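Local coordinates for protein leucyl-trna synthetase (Plasmodium knowlesi, PDB 5FOF) that probably hydrolyses tRNA(Leu) charged with the wrong amino acid, as the editing domain of the cytosolic leucyl-tRNA synthetase, at residues 221-226 with 266-271. Numbering follows the deposited sequence.
Sequences DYACLQ and YFYEME
Tyr268 lays its ring across helix 219-230, against Tyr222, Ala223 and Gln226, which all come from the same side of its plane. Its CG lies anti to the backbone N (chi1 174°), which carries the ring out from helix 263-270 to its neighbour. The packing is tightest at two places. Tyr222 brings one ring border over a face of the Tyr268 ring, CE1 lying 3.5 Å from CD2 of Tyr268. The planes are inclined at 59°, an oblique pairing. Alongside, the methyl CB of Ala223 meets CE1 of Tyr268, also at 3.5 Å, and Ala223 in turn rests on Leu281 of helix 281-295. Toward the phenol end the fit slackens: Gln226 brings CB to 3.8 Å from Tyr268 OH, with CG also near it. Here a water donates to Ala223 O (3.3 Å); its short approach to Tyr268 OH is doubtful in detail. At the Tyr222 hydroxyl, a second water donates to Glu269 OE2 (3.0 Å) and bonds weakly to Tyr222 OH. No direct hydrogen bond joins the segments. This is a small helix-helix contact at the domain surface, axes 10.1 Å apart at 70°, joined mainly by apolar packing of Tyr268 on Tyr222 and Ala223, with water at its margin.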
loop_
_atom_site.group_PDB
_atom_site.type_symbol
_atom_site.label_atom_id
_atom_site.label_comp_id
_atom_site.label_asym_id
_atom_site.label_seq_id
_atom_site.Cartn_x
_atom_site.Cartn_y
_atom_site.Cartn_z
ATOM N N ASP A 221 7.346 1.928 -11.183
ATOM C CA ASP A 221 7.892 0.954 -10.232
ATOM C C ASP A 221 9.234 0.401 -10.735
ATOM O O ASP A 221 10.199 0.327 -9.972
ATOM C CB ASP A 221 6.905 -0.212 -9.970
ATOM C CG ASP A 221 5.558 0.241 -9.358
ATOM O OD1 ASP A 221 5.439 1.365 -8.802
ATOM O OD2 ASP A 221 4.606 -0.568 -9.434
ATOM N N TYR A 222 9.299 0.031 -12.012
ATOM C CA TYR A 222 10.578 -0.422 -12.615
ATOM C C TYR A 222 11.704 0.620 -12.496
ATOM O O TYR A 222 12.861 0.263 -12.280
ATOM C CB TYR A 222 10.390 -0.786 -14.100
ATOM C CG TYR A 222 11.593 -1.442 -14.765
ATOM C CD1 TYR A 222 12.596 -0.680 -15.362
ATOM C CD2 TYR A 222 11.709 -2.829 -14.831
ATOM C CE1 TYR A 222 13.691 -1.281 -15.980
ATOM C CE2 TYR A 222 12.796 -3.435 -15.444
ATOM C CZ TYR A 222 13.785 -2.660 -16.015
ATOM O OH TYR A 222 14.851 -3.277 -16.629
ATOM N N ALA A 223 11.353 1.890 -12.666
ATOM C CA ALA A 223 12.316 2.981 -12.683
ATOM C C ALA A 223 12.829 3.274 -11.289
ATOM O O ALA A 223 13.982 3.629 -11.119
ATOM C CB ALA A 223 11.674 4.236 -13.267
ATOM N N CYS A 224 11.957 3.150 -10.298
ATOM C CA CYS A 224 12.353 3.371 -8.917
ATOM C C CYS A 224 13.303 2.270 -8.451
ATOM O O CYS A 224 14.289 2.556 -7.774
ATOM C CB CYS A 224 11.133 3.438 -8.017
ATOM S SG CYS A 224 11.521 3.974 -6.350
ATOM N N LEU A 225 12.994 1.026 -8.815
ATOM C CA LEU A 225 13.872 -0.116 -8.547
ATOM C C LEU A 225 15.260 0.001 -9.188
ATOM O O LEU A 225 16.260 -0.312 -8.546
ATOM C CB LEU A 225 13.220 -1.436 -8.985
ATOM C CG LEU A 225 12.544 -2.273 -7.895
ATOM C CD1 LEU A 225 11.950 -3.528 -8.515
ATOM C CD2 LEU A 225 13.530 -2.648 -6.786
ATOM N N GLN A 226 15.309 0.440 -10.448
ATOM C CA GLN A 226 16.583 0.638 -11.176
ATOM C C GLN A 226 17.492 1.629 -10.475
ATOM O O GLN A 226 18.664 1.349 -10.237
ATOM C CB GLN A 226 16.328 1.110 -12.610
ATOM C CG GLN A 226 15.841 0.009 -13.548
ATOM C CD GLN A 226 16.892 -1.055 -13.846
ATOM O OE1 GLN A 226 18.085 -0.872 -13.596
ATOM N NE2 GLN A 226 16.444 -2.172 -14.389
ATOM N N TYR A 266 9.534 -2.479 -20.832
ATOM C CA TYR A 266 9.543 -2.139 -22.260
ATOM C C TYR A 266 9.316 -0.640 -22.529
ATOM O O TYR A 266 9.953 -0.074 -23.413
ATOM C CB TYR A 266 8.502 -2.994 -22.996
ATOM C CG TYR A 266 8.456 -2.830 -24.503
ATOM C CD1 TYR A 266 7.722 -1.781 -25.093
ATOM C CD2 TYR A 266 9.103 -3.738 -25.346
ATOM C CE1 TYR A 266 7.654 -1.634 -26.471
ATOM C CE2 TYR A 266 9.036 -3.596 -26.726
ATOM C CZ TYR A 266 8.310 -2.545 -27.279
ATOM O OH TYR A 266 8.235 -2.397 -28.639
ATOM N N PHE A 267 8.421 -0.013 -21.767
ATOM C CA PHE A 267 8.138 1.422 -21.910
ATOM C C PHE A 267 9.185 2.332 -21.233
ATOM O O PHE A 267 9.459 3.426 -21.724
ATOM C CB PHE A 267 6.711 1.740 -21.435
ATOM C CG PHE A 267 5.651 1.342 -22.421
ATOM C CD1 PHE A 267 5.286 0.022 -22.569
ATOM C CD2 PHE A 267 5.024 2.296 -23.219
ATOM C CE1 PHE A 267 4.315 -0.347 -23.481
ATOM C CE2 PHE A 267 4.044 1.931 -24.136
ATOM C CZ PHE A 267 3.695 0.605 -24.271
ATOM N N TYR A 268 9.761 1.889 -20.120
ATOM C CA TYR A 268 10.949 2.549 -19.521
ATOM C C TYR A 268 12.138 2.680 -20.488
ATOM O O TYR A 268 12.801 3.710 -20.508
ATOM C CB TYR A 268 11.401 1.769 -18.288
ATOM C CG TYR A 268 12.681 2.215 -17.614
ATOM C CD1 TYR A 268 12.657 3.144 -16.583
ATOM C CD2 TYR A 268 13.907 1.638 -17.949
ATOM C CE1 TYR A 268 13.822 3.537 -15.943
ATOM C CE2 TYR A 268 15.082 2.010 -17.314
ATOM C CZ TYR A 268 15.041 2.955 -16.311
ATOM O OH TYR A 268 16.213 3.303 -15.665
ATOM N N GLU A 269 12.409 1.627 -21.262
ATOM C CA GLU A 269 13.527 1.621 -22.216
ATOM C C GLU A 269 13.203 2.408 -23.482
ATOM O O GLU A 269 14.013 3.217 -23.918
ATOM C CB GLU A 269 13.923 0.189 -22.594
ATOM C CG GLU A 269 14.601 -0.594 -21.477
ATOM C CD GLU A 269 15.006 -2.001 -21.895
ATOM O OE1 GLU A 269 14.831 -2.377 -23.076
ATOM O OE2 GLU A 269 15.508 -2.742 -21.034
ATOM N N MET A 270 12.026 2.161 -24.053
ATOM C CA MET A 270 11.568 2.819 -25.290
ATOM C C MET A 270 11.330 4.331 -25.140
ATOM O O MET A 270 11.387 5.055 -26.131
ATOM C CB MET A 270 10.278 2.155 -25.807
ATOM C CG MET A 270 9.919 2.430 -27.266
ATOM S SD MET A 270 8.135 2.503 -27.590
ATOM C CE MET A 270 7.659 4.053 -26.822
ATOM N N GLU A 271 11.050 4.806 -23.926
ATOM C CA GLU A 271 10.950 6.247 -23.649
ATOM C C GLU A 271 12.198 6.781 -22.901
ATOM O O GLU A 271 12.131 7.819 -22.229
ATOM C CB GLU A 271 9.663 6.536 -22.862
ATOM C CG GLU A 271 8.372 6.108 -23.568
ATOM C CD GLU A 271 7.808 7.137 -24.552
ATOM O OE1 GLU A 271 8.264 8.306 -24.576
ATOM O OE2 GLU A 271 6.872 6.771 -25.303
HETATM O O HOH W 1 16.290 -1.053 -18.675
HETATM O O HOH W 2 15.624 4.797 -13.688
#